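Putative oxidoreductase (Thermus thermophilus, PDB 2ISM) is a putative oxidoreductase of a beta-propeller family that binds a calcium ion and whose precise function is not established. Local coordinates at residues 292-297 and 306-311; 162-167 and 194-199; 274-279 and 320-325; 128-133 and 155-160. All coordinates share one frame; numbering follows the deposited sequence.

Contact 1 of 4, residues 292-297 and 306-311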
# COMPACT_ATOMS: atom_id res chain seq x y z
N ARG B 292 5.16 7.13 -10.53
CA ARG B 292 4.56 5.83 -10.29
C ARG B 292 4.44 5.14 -11.64
O ARG B 292 3.82 5.68 -12.56
CB ARG B 292 3.16 6.01 -9.67
CG ARG B 292 2.40 4.72 -9.46
CD ARG B 292 0.92 4.97 -9.12
NE ARG B 292 0.74 5.62 -7.82
CZ ARG B 292 0.37 6.88 -7.66
NH1 ARG B 292 0.13 7.65 -8.71
NH2 ARG B 292 0.24 7.38 -6.44
N LEU B 293 5.06 3.97 -11.77
CA LEU B 293 5.00 3.22 -13.01
C LEU B 293 4.01 2.07 -12.83
O LEU B 293 4.19 1.21 -11.97
CB LEU B 293 6.38 2.66 -13.38
CG LEU B 293 7.36 3.57 -14.12
CD1 LEU B 293 7.63 4.84 -13.33
CD2 LEU B 293 8.66 2.81 -14.36
N VAL B 294 2.95 2.08 -13.64
CA VAL B 294 1.94 1.04 -13.57
C VAL B 294 2.36 -0.08 -14.51
O VAL B 294 2.48 0.12 -15.72
CB VAL B 294 0.56 1.58 -13.99
CG1 VAL B 294 -0.50 0.50 -13.80
CG2 VAL B 294 0.22 2.82 -13.18
N LEU B 295 2.58 -1.26 -13.94
CA LEU B 295 3.03 -2.40 -14.72
C LEU B 295 1.95 -3.41 -15.08
O LEU B 295 0.96 -3.58 -14.36
CB LEU B 295 4.14 -3.13 -13.97
CG LEU B 295 5.27 -2.29 -13.38
CD1 LEU B 295 6.25 -3.21 -12.65
CD2 LEU B 295 5.98 -1.52 -14.47
N GLU B 296 2.16 -4.09 -16.20
CA GLU B 296 1.25 -5.12 -16.68
C GLU B 296 2.12 -6.24 -17.22
O GLU B 296 3.07 -6.00 -17.96
CB GLU B 296 0.34 -4.59 -17.78
CG GLU B 296 -0.52 -5.67 -18.42
CD GLU B 296 -1.56 -5.12 -19.37
OE1 GLU B 296 -2.45 -4.37 -18.91
OE2 GLU B 296 -1.49 -5.43 -20.58
N GLY B 297 1.80 -7.47 -16.84
CA GLY B 297 2.58 -8.59 -17.32
C GLY B 297 2.82 -9.68 -16.29
O GLY B 297 2.04 -9.85 -15.36
N ARG B 306 1.19 2.86 -17.79
CA ARG B 306 1.17 4.31 -17.68
C ARG B 306 2.08 4.81 -16.57
O ARG B 306 2.42 4.07 -15.64
CB ARG B 306 -0.26 4.81 -17.43
CG ARG B 306 -0.89 4.29 -16.14
CD ARG B 306 -2.24 4.95 -15.88
NE ARG B 306 -2.84 4.50 -14.63
CZ ARG B 306 -3.35 3.29 -14.43
NH1 ARG B 306 -3.34 2.39 -15.40
NH2 ARG B 306 -3.86 2.97 -13.24
N VAL B 307 2.47 6.08 -16.67
CA VAL B 307 3.32 6.71 -15.68
C VAL B 307 2.55 7.88 -15.07
O VAL B 307 1.98 8.69 -15.80
CB VAL B 307 4.62 7.24 -16.33
CG1 VAL B 307 5.51 7.89 -15.28
CG2 VAL B 307 5.35 6.10 -17.02
N GLU B 308 2.54 7.96 -13.75
CA GLU B 308 1.83 9.03 -13.05
C GLU B 308 2.73 9.69 -12.02
O GLU B 308 3.66 9.08 -11.51
CB GLU B 308 0.59 8.47 -12.34
CG GLU B 308 -0.27 7.55 -13.20
CD GLU B 308 -1.47 6.99 -12.45
OE1 GLU B 308 -1.30 6.57 -11.29
OE2 GLU B 308 -2.57 6.94 -13.04
N THR B 309 2.46 10.96 -11.72
CA THR B 309 3.24 11.68 -10.72
C THR B 309 2.61 11.42 -9.36
O THR B 309 1.43 11.71 -9.15
CB THR B 309 3.24 13.19 -11.00
OG1 THR B 309 3.94 13.45 -12.22
CG2 THR B 309 3.93 13.93 -9.86
N ALA B 310 3.39 10.86 -8.44
CA ALA B 310 2.90 10.55 -7.11
C ALA B 310 3.27 11.62 -6.09
O ALA B 310 2.63 11.74 -5.04
CB ALA B 310 3.44 9.19 -6.66
N LEU B 311 4.30 12.39 -6.39
CA LEU B 311 4.73 13.46 -5.48
C LEU B 311 5.49 14.54 -6.25
O LEU B 311 6.28 14.24 -7.14
CB LEU B 311 5.64 12.90 -4.38
CG LEU B 311 6.08 13.92 -3.33
CD1 LEU B 311 4.87 14.29 -2.48
CD2 LEU B 311 7.19 13.34 -2.45

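Contact 2 of 4, residues 162-167 and 194-199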
# COMPACT_ATOMS: atom_id res chain seq x y z
N GLN B 162 31.61 -2.25 -20.33
CA GLN B 162 31.62 -3.46 -21.15
C GLN B 162 32.79 -4.39 -20.82
O GLN B 162 32.87 -5.51 -21.32
CB GLN B 162 31.70 -3.08 -22.64
CG GLN B 162 30.45 -2.40 -23.18
CD GLN B 162 29.24 -3.30 -23.12
OE1 GLN B 162 29.30 -4.48 -23.48
NE2 GLN B 162 28.12 -2.76 -22.67
N ASP B 163 33.69 -3.91 -19.97
CA ASP B 163 34.87 -4.67 -19.58
C ASP B 163 34.60 -5.57 -18.37
O ASP B 163 34.46 -5.09 -17.25
CB ASP B 163 36.00 -3.68 -19.26
CG ASP B 163 37.33 -4.36 -18.99
OD1 ASP B 163 37.41 -5.61 -19.01
OD2 ASP B 163 38.32 -3.62 -18.75
N LEU B 164 34.51 -6.88 -18.60
CA LEU B 164 34.26 -7.81 -17.50
C LEU B 164 35.36 -7.79 -16.45
O LEU B 164 35.16 -8.25 -15.33
CB LEU B 164 34.08 -9.24 -18.03
CG LEU B 164 32.76 -9.54 -18.74
CD1 LEU B 164 32.76 -10.98 -19.23
CD2 LEU B 164 31.60 -9.30 -17.78
N ALA B 165 36.52 -7.25 -16.81
CA ALA B 165 37.65 -7.18 -15.90
C ALA B 165 37.57 -5.96 -14.98
O ALA B 165 38.35 -5.84 -14.02
CB ALA B 165 38.96 -7.15 -16.69
N SER B 166 36.63 -5.06 -15.27
CA SER B 166 36.45 -3.86 -14.45
C SER B 166 35.22 -3.95 -13.56
O SER B 166 34.18 -4.45 -13.98
CB SER B 166 36.33 -2.63 -15.36
OG SER B 166 36.00 -1.48 -14.59
N LEU B 167 35.34 -3.45 -12.33
CA LEU B 167 34.21 -3.45 -11.40
C LEU B 167 33.28 -2.27 -11.66
O LEU B 167 32.25 -2.13 -10.99
CB LEU B 167 34.71 -3.37 -9.95
CG LEU B 167 35.52 -4.53 -9.36
CD1 LEU B 167 35.99 -4.16 -7.95
CD2 LEU B 167 34.65 -5.79 -9.32
N PRO B 194 34.76 -12.11 -10.82
CA PRO B 194 33.70 -13.02 -10.37
C PRO B 194 32.56 -12.34 -9.61
O PRO B 194 31.48 -12.92 -9.45
CB PRO B 194 34.46 -14.04 -9.51
CG PRO B 194 35.57 -13.21 -8.93
CD PRO B 194 36.03 -12.38 -10.12
N GLU B 195 32.77 -11.11 -9.17
CA GLU B 195 31.74 -10.38 -8.44
C GLU B 195 30.63 -9.83 -9.35
O GLU B 195 29.54 -9.51 -8.88
CB GLU B 195 32.35 -9.20 -7.67
CG GLU B 195 33.44 -9.59 -6.67
CD GLU B 195 34.82 -9.65 -7.29
OE1 GLU B 195 34.93 -9.68 -8.53
OE2 GLU B 195 35.81 -9.68 -6.52
N VAL B 196 30.91 -9.74 -10.65
CA VAL B 196 29.94 -9.19 -11.60
C VAL B 196 28.65 -9.98 -11.79
O VAL B 196 28.67 -11.17 -12.08
CB VAL B 196 30.57 -8.98 -12.99
CG1 VAL B 196 29.51 -8.54 -13.99
CG2 VAL B 196 31.67 -7.94 -12.89
N TYR B 197 27.52 -9.29 -11.62
CA TYR B 197 26.21 -9.88 -11.79
C TYR B 197 25.66 -9.44 -13.14
O TYR B 197 25.14 -10.26 -13.90
CB TYR B 197 25.27 -9.43 -10.67
CG TYR B 197 23.95 -10.17 -10.63
CD1 TYR B 197 23.89 -11.51 -10.26
CD2 TYR B 197 22.76 -9.52 -10.94
CE1 TYR B 197 22.67 -12.19 -10.20
CE2 TYR B 197 21.53 -10.18 -10.88
CZ TYR B 197 21.50 -11.51 -10.51
OH TYR B 197 20.29 -12.16 -10.42
N SER B 198 25.76 -8.14 -13.43
CA SER B 198 25.31 -7.60 -14.72
C SER B 198 26.26 -6.49 -15.15
O SER B 198 26.94 -5.89 -14.32
CB SER B 198 23.87 -7.07 -14.64
OG SER B 198 23.75 -5.96 -13.76
N LEU B 199 26.33 -6.22 -16.45
CA LEU B 199 27.24 -5.19 -16.96
C LEU B 199 26.55 -4.27 -17.95
O LEU B 199 25.36 -4.41 -18.23
CB LEU B 199 28.46 -5.84 -17.62
CG LEU B 199 28.22 -6.64 -18.90
CD1 LEU B 199 29.52 -6.77 -19.68
CD2 LEU B 199 27.64 -8.01 -18.57

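Contact 3 of 4, residues 274-279 and 320-325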
# COMPACT_ATOMS: atom_id res chain seq x y z
N ALA B 274 11.44 1.80 -5.85
CA ALA B 274 10.90 0.81 -4.92
C ALA B 274 9.50 0.38 -5.29
O ALA B 274 8.73 1.15 -5.87
CB ALA B 274 10.91 1.38 -3.50
N PHE B 275 9.16 -0.86 -4.95
CA PHE B 275 7.83 -1.39 -5.21
C PHE B 275 6.97 -1.01 -4.01
O PHE B 275 7.33 -1.25 -2.86
CB PHE B 275 7.89 -2.90 -5.41
CG PHE B 275 8.36 -3.30 -6.78
CD1 PHE B 275 7.49 -3.30 -7.86
CD2 PHE B 275 9.70 -3.63 -7.00
CE1 PHE B 275 7.93 -3.62 -9.14
CE2 PHE B 275 10.15 -3.95 -8.28
CZ PHE B 275 9.27 -3.95 -9.35
N PHE B 276 5.82 -0.40 -4.29
CA PHE B 276 4.92 0.07 -3.26
C PHE B 276 3.49 -0.02 -3.80
O PHE B 276 3.16 0.58 -4.82
CB PHE B 276 5.28 1.53 -2.93
CG PHE B 276 4.44 2.16 -1.85
CD1 PHE B 276 4.51 1.71 -0.54
CD2 PHE B 276 3.62 3.24 -2.15
CE1 PHE B 276 3.77 2.34 0.47
CE2 PHE B 276 2.88 3.88 -1.16
CZ PHE B 276 2.96 3.43 0.16
N ARG B 277 2.65 -0.79 -3.11
CA ARG B 277 1.26 -0.96 -3.50
C ARG B 277 1.04 -1.47 -4.92
O ARG B 277 0.18 -0.97 -5.65
CB ARG B 277 0.49 0.35 -3.27
CG ARG B 277 0.52 0.77 -1.81
CD ARG B 277 -0.26 2.03 -1.54
NE ARG B 277 -0.16 2.41 -0.13
CZ ARG B 277 -0.73 3.49 0.40
NH1 ARG B 277 -1.43 4.31 -0.37
NH2 ARG B 277 -0.58 3.76 1.69
N GLY B 278 1.84 -2.46 -5.32
CA GLY B 278 1.70 -3.03 -6.64
C GLY B 278 2.28 -2.23 -7.79
O GLY B 278 2.24 -2.67 -8.94
N ASP B 279 2.82 -1.05 -7.49
CA ASP B 279 3.40 -0.21 -8.53
C ASP B 279 4.88 0.04 -8.27
O ASP B 279 5.36 -0.16 -7.16
CB ASP B 279 2.66 1.13 -8.61
CG ASP B 279 1.19 0.97 -8.94
OD1 ASP B 279 0.88 0.31 -9.96
OD2 ASP B 279 0.35 1.51 -8.19
N VAL B 320 14.29 6.21 -1.81
CA VAL B 320 12.89 5.81 -1.73
C VAL B 320 12.85 4.35 -1.29
O VAL B 320 13.38 3.47 -1.97
CB VAL B 320 12.13 6.01 -3.08
CG1 VAL B 320 12.89 5.37 -4.21
CG2 VAL B 320 10.73 5.41 -2.97
N GLN B 321 12.23 4.11 -0.14
CA GLN B 321 12.13 2.77 0.42
C GLN B 321 10.85 2.58 1.20
O GLN B 321 10.33 3.53 1.80
CB GLN B 321 13.29 2.48 1.38
CG GLN B 321 14.59 2.09 0.75
CD GLN B 321 15.46 1.30 1.71
OE1 GLN B 321 15.18 0.14 2.00
NE2 GLN B 321 16.49 1.95 2.24
N VAL B 322 10.36 1.36 1.21
CA VAL B 322 9.15 1.04 1.96
C VAL B 322 9.61 0.73 3.37
O VAL B 322 10.50 -0.09 3.57
CB VAL B 322 8.43 -0.19 1.38
CG1 VAL B 322 7.16 -0.48 2.18
CG2 VAL B 322 8.09 0.05 -0.08
N GLY B 323 9.02 1.41 4.36
CA GLY B 323 9.40 1.18 5.74
C GLY B 323 8.70 -0.02 6.36
O GLY B 323 7.76 -0.56 5.77
N PRO B 324 9.13 -0.46 7.55
CA PRO B 324 8.51 -1.61 8.22
C PRO B 324 7.02 -1.38 8.48
O PRO B 324 6.24 -2.32 8.59
CB PRO B 324 9.30 -1.72 9.52
CG PRO B 324 10.65 -1.18 9.13
CD PRO B 324 10.28 0.03 8.31
N ASP B 325 6.65 -0.11 8.57
CA ASP B 325 5.27 0.29 8.82
C ASP B 325 4.40 0.21 7.56
O ASP B 325 3.20 0.44 7.62
CB ASP B 325 5.23 1.72 9.36
CG ASP B 325 6.13 2.67 8.57
OD1 ASP B 325 6.42 2.37 7.39
OD2 ASP B 325 6.53 3.71 9.13

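Contact 4 of 4, residues 128-133 and 155-160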
# COMPACT_ATOMS: atom_id res chain seq x y z
N PRO B 128 36.14 1.41 -9.16
CA PRO B 128 36.59 2.66 -9.79
C PRO B 128 36.05 3.97 -9.21
O PRO B 128 34.90 4.06 -8.79
CB PRO B 128 36.17 2.48 -11.25
CG PRO B 128 36.30 1.00 -11.45
CD PRO B 128 35.69 0.45 -10.18
N ALA B 129 36.92 4.97 -9.19
CA ALA B 129 36.60 6.32 -8.74
C ALA B 129 37.63 7.21 -9.42
O ALA B 129 38.74 6.77 -9.70
CB ALA B 129 36.73 6.43 -7.23
N ARG B 130 37.26 8.45 -9.72
CA ARG B 130 38.19 9.38 -10.36
C ARG B 130 38.13 10.71 -9.62
O ARG B 130 37.16 10.99 -8.91
CB ARG B 130 37.84 9.56 -11.84
CG ARG B 130 38.20 8.35 -12.71
CD ARG B 130 39.69 8.03 -12.60
NE ARG B 130 40.08 6.84 -13.35
CZ ARG B 130 41.25 6.21 -13.20
NH1 ARG B 130 42.14 6.66 -12.33
NH2 ARG B 130 41.53 5.14 -13.93
N PRO B 131 39.17 11.55 -9.76
CA PRO B 131 39.22 12.85 -9.09
C PRO B 131 37.97 13.71 -9.24
O PRO B 131 37.61 14.44 -8.32
CB PRO B 131 40.45 13.51 -9.70
CG PRO B 131 41.35 12.34 -9.91
CD PRO B 131 40.41 11.32 -10.53
N HIS B 132 37.31 13.62 -10.39
CA HIS B 132 36.12 14.42 -10.62
C HIS B 132 34.94 13.94 -9.78
O HIS B 132 33.97 14.67 -9.59
CB HIS B 132 35.76 14.42 -12.12
CG HIS B 132 35.60 13.06 -12.72
ND1 HIS B 132 36.37 12.61 -13.77
CD2 HIS B 132 34.73 12.05 -12.44
CE1 HIS B 132 35.99 11.40 -14.12
NE2 HIS B 132 34.99 11.04 -13.33
N GLY B 133 35.04 12.72 -9.25
CA GLY B 133 33.99 12.16 -8.41
C GLY B 133 32.66 11.87 -9.08
O GLY B 133 31.66 11.63 -8.39
N VAL B 155 32.72 5.80 -13.91
CA VAL B 155 33.52 7.00 -13.67
C VAL B 155 33.86 7.85 -14.89
O VAL B 155 34.95 8.40 -14.99
CB VAL B 155 34.83 6.64 -12.93
CG1 VAL B 155 34.49 5.91 -11.63
CG2 VAL B 155 35.73 5.77 -13.81
N TYR B 156 32.90 7.96 -15.81
CA TYR B 156 33.06 8.75 -17.03
C TYR B 156 34.08 8.18 -18.01
O TYR B 156 34.62 8.89 -18.86
CB TYR B 156 33.41 10.20 -16.70
CG TYR B 156 32.43 11.19 -17.30
CD1 TYR B 156 31.35 11.67 -16.57
CD2 TYR B 156 32.56 11.60 -18.63
CE1 TYR B 156 30.42 12.55 -17.14
CE2 TYR B 156 31.65 12.47 -19.21
CZ TYR B 156 30.58 12.94 -18.47
OH TYR B 156 29.68 13.81 -19.05
N GLU B 157 34.35 6.88 -17.88
CA GLU B 157 35.25 6.17 -18.78
C GLU B 157 34.34 5.04 -19.25
O GLU B 157 34.44 3.90 -18.82
CB GLU B 157 36.47 5.65 -18.00
CG GLU B 157 37.49 6.75 -17.70
CD GLU B 157 38.54 6.35 -16.67
OE1 GLU B 157 38.96 5.18 -16.65
OE2 GLU B 157 38.96 7.23 -15.88
N ARG B 158 33.41 5.42 -20.13
CA ARG B 158 32.38 4.54 -20.66
C ARG B 158 32.74 3.11 -21.02
O ARG B 158 31.93 2.20 -20.82
CB ARG B 158 31.70 5.22 -21.85
CG ARG B 158 32.59 5.48 -23.04
CD ARG B 158 31.87 6.39 -24.03
NE ARG B 158 31.92 7.79 -23.61
CZ ARG B 158 30.94 8.66 -23.81
NH1 ARG B 158 31.07 9.92 -23.40
NH2 ARG B 158 29.81 8.28 -24.40
N GLU B 159 33.95 2.88 -21.53
CA GLU B 159 34.36 1.53 -21.90
C GLU B 159 34.45 0.54 -20.74
O GLU B 159 34.44 -0.67 -20.94
CB GLU B 159 35.69 1.55 -22.65
CG GLU B 159 35.58 2.01 -24.09
CD GLU B 159 34.55 1.20 -24.87
OE1 GLU B 159 34.63 -0.05 -24.87
OE2 GLU B 159 33.66 1.82 -25.50
N LEU B 160 34.55 1.06 -19.51
CA LEU B 160 34.64 0.17 -18.36
C LEU B 160 33.40 -0.70 -18.23
O LEU B 160 33.49 -1.87 -17.84
CB LEU B 160 34.83 0.98 -17.07
CG LEU B 160 36.11 1.81 -16.94
CD1 LEU B 160 36.16 2.46 -15.57
CD2 LEU B 160 37.33 0.92 -17.14
O HOH W 1 39.20 4.07 -14.26

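Contact 1 of 4, residues 292-297 and 306-311
V294 packs against one face of the R306 guanidinium: its methyl CG2 lies 3.7 Å from that plane, over the centre, and 3.5 Å from R306 CG. R306 CG stands between the backbone N and the carbonyl carbon (chi1 61°), and the chain runs extended to NE. In the guanidinium plane, R306 NE donates to E308 OE2 at 2.9 Å, reaching that oxygen from above the carboxylate plane. The other oxygen, E308 OE1, takes R292 NH1 at 3.1 Å. This salt bridge is weak as a hydrogen bond (134°), with the R292 guanidinium and E308 carboxylate planes 87° apart. E308 joins two arginines in one network. The segments belong to the last two strands of a four-stranded antiparallel propeller blade, joined as a hairpin, and R292 with E308 is a hydrogen-bonded pair: R292 N to E308 O 2.6 Å, E308 N to R292 O 2.9 Å. On the other face of the sheet L293 and V307 point the same way, with L293 CD1 4.2 Å from V307 CG1. A310 CB covers one face of the R292 guanidinium near its rim, while R292 NE bonds Y281 OH. A classic beta bulge sets A310 and L311 opposite L290.

Contact 2 of 4, residues 162-167 and 194-199
L199 meets L164 through one methyl each, L199 CD1 lying 3.8 Å from L164 CD2. The first torsions set the two CG atoms differently: L199 CG stands between its backbone N and carbonyl carbon (chi1 66°), whereas L164 CG lies anti to its carbonyl carbon, and the two side chains meet at a slant. L199 CD1 also rests 3.9 Å from Q162 O, and L164 CD2 reaches V196 CG1 more loosely at 4.4 Å. Further along, E195 folds at chi2 (88°), and its OE1 lies 4.0 Å from L167 CD2; E195 OE2 forms a salt bridge with R193. No hydrogen bond links the two segments; they meet by van der Waals packing. The backbone of 162-167 is shaped internally instead: A165 N donates to D163 OD1 at 2.9 Å, and S166 N to D163 O at 2.9 Å. The Q162 amide is held by W245 O and N242, and this side chain lies about 8 Å from the calcium ion, whose site includes Y243. The contact therefore presses an Asx turn within a type I beta turn, part of the loop between the second and third strands of a propeller blade, against that blade's outermost strand.

Contact 3 of 4, residues 274-279 and 320-325
F276 N donates to D279 O at 2.9 Å, and D279 N returns a bond to F276 O at 3.1 Å; this pair closes a type I' turn right beside the point where the F276 ring meets V322. R277 and G278 occupy the turn's two central positions, both with positive phi (77° at G278). R277 CG, in turn, lies over the centre of the F276 ring, 3.9 Å above its plane. F276 directs CB toward the partner strand, with CG anti to the backbone N (chi1 -179°), and F276 CD1 lies 4.0 Å from V322 CG2. That same V322 methyl comes within 3.2 Å of F275 O, a tight apposition of methyl and carbonyl. The two strands are the innermost strands of adjacent blades in a six-bladed beta-propeller. The axes of their short segments approach to 6.7 Å with directions 44° apart, and no hydrogen bond crosses between them, as expected of neighbouring blades that meet by packing and not as one continuous sheet. Two residues earlier on each strand, A274 CB sits 3.6 Å from V320 O and 4.1 Å from V320 CG2. Both F275 and Q321 direct CB away from the opposing segment. The F275 ring meets F217 edge-to-face, while Q321 NE2 bonds E319 OE2. Behind the interface L328, on the next strand of the second blade, touches F276, V320 and V322, and Y281 meets the F276 ring edge-to-face. R277 packs on R277 of the second subunit.

Contact 4 of 4, residues 128-133 and 155-160
R130 and E157 form the charged part of the contact, with R130 NE 2.8 Å from E157 OE2. As a hydrogen bond this salt bridge is weak, because the angle at the hydrogen is only 128°. The two side chains cross at about a right angle, although the guanidinium and carboxylate planes differ by 27°. One water adds a second route between the ions: it donates to E157 OE1 at 2.6 Å and accepts a weak bond from R130 NH2 at 2.6 Å. Beside them V155 fills the corner between P128 and R130, with V155 CG1 3.4 Å from P128 O and V155 CG2 3.7 Å from R130 CG. The third grip is H132 NE2 to V155 O at 3.1 Å, again weak; the carbonyl oxygen approaches the imidazole at its edge, near the ring plane. Side-chain torsions and backbone both position these groups. R130 bends at chi2 (-57°), which sets CD, while E157 runs extended beyond CG. A type I turn from R130 to G133, closed by G133 N to R130 O at 2.8 Å, brings H132 beside R130, whose CB lies 3.4 Å above the imidazole plane toward its rim. On the other segment V155 and Y156 both adopt positive phi. Y156 N bonds E154 OE2, and the Y156 ring stacks on H135. The joint between a loop that links two blades and a loop inside the second of them combines a buried valine with polar bonds of imperfect geometry, and the water that links both charged groups probably shares in stabilising the ion pair.

How the contacts relate
Along the chain contact 4 comes first, contact 2 follows after it closes, and contact 3 spans the hairpin that holds contact 1. They form two clusters. Contacts 2 and 4 have centres 15 Å apart and touch where S166 OG lies 3.7 Å from L160 CB; both use the loop between strands 148-151 and 170-174. Contacts 1 and 3 have centres 13 Å apart and share the blade of strands 270-276 to 301-312, with R292 CD 3.6 Å from D279 OD2. Centres in different clusters are 29 to 33 Å apart. Contact 1 pairs a blade's outer two strands, contact 3 joins that blade to the next, contact 2 packs a loop on an outermost strand, and contact 4 joins two loops.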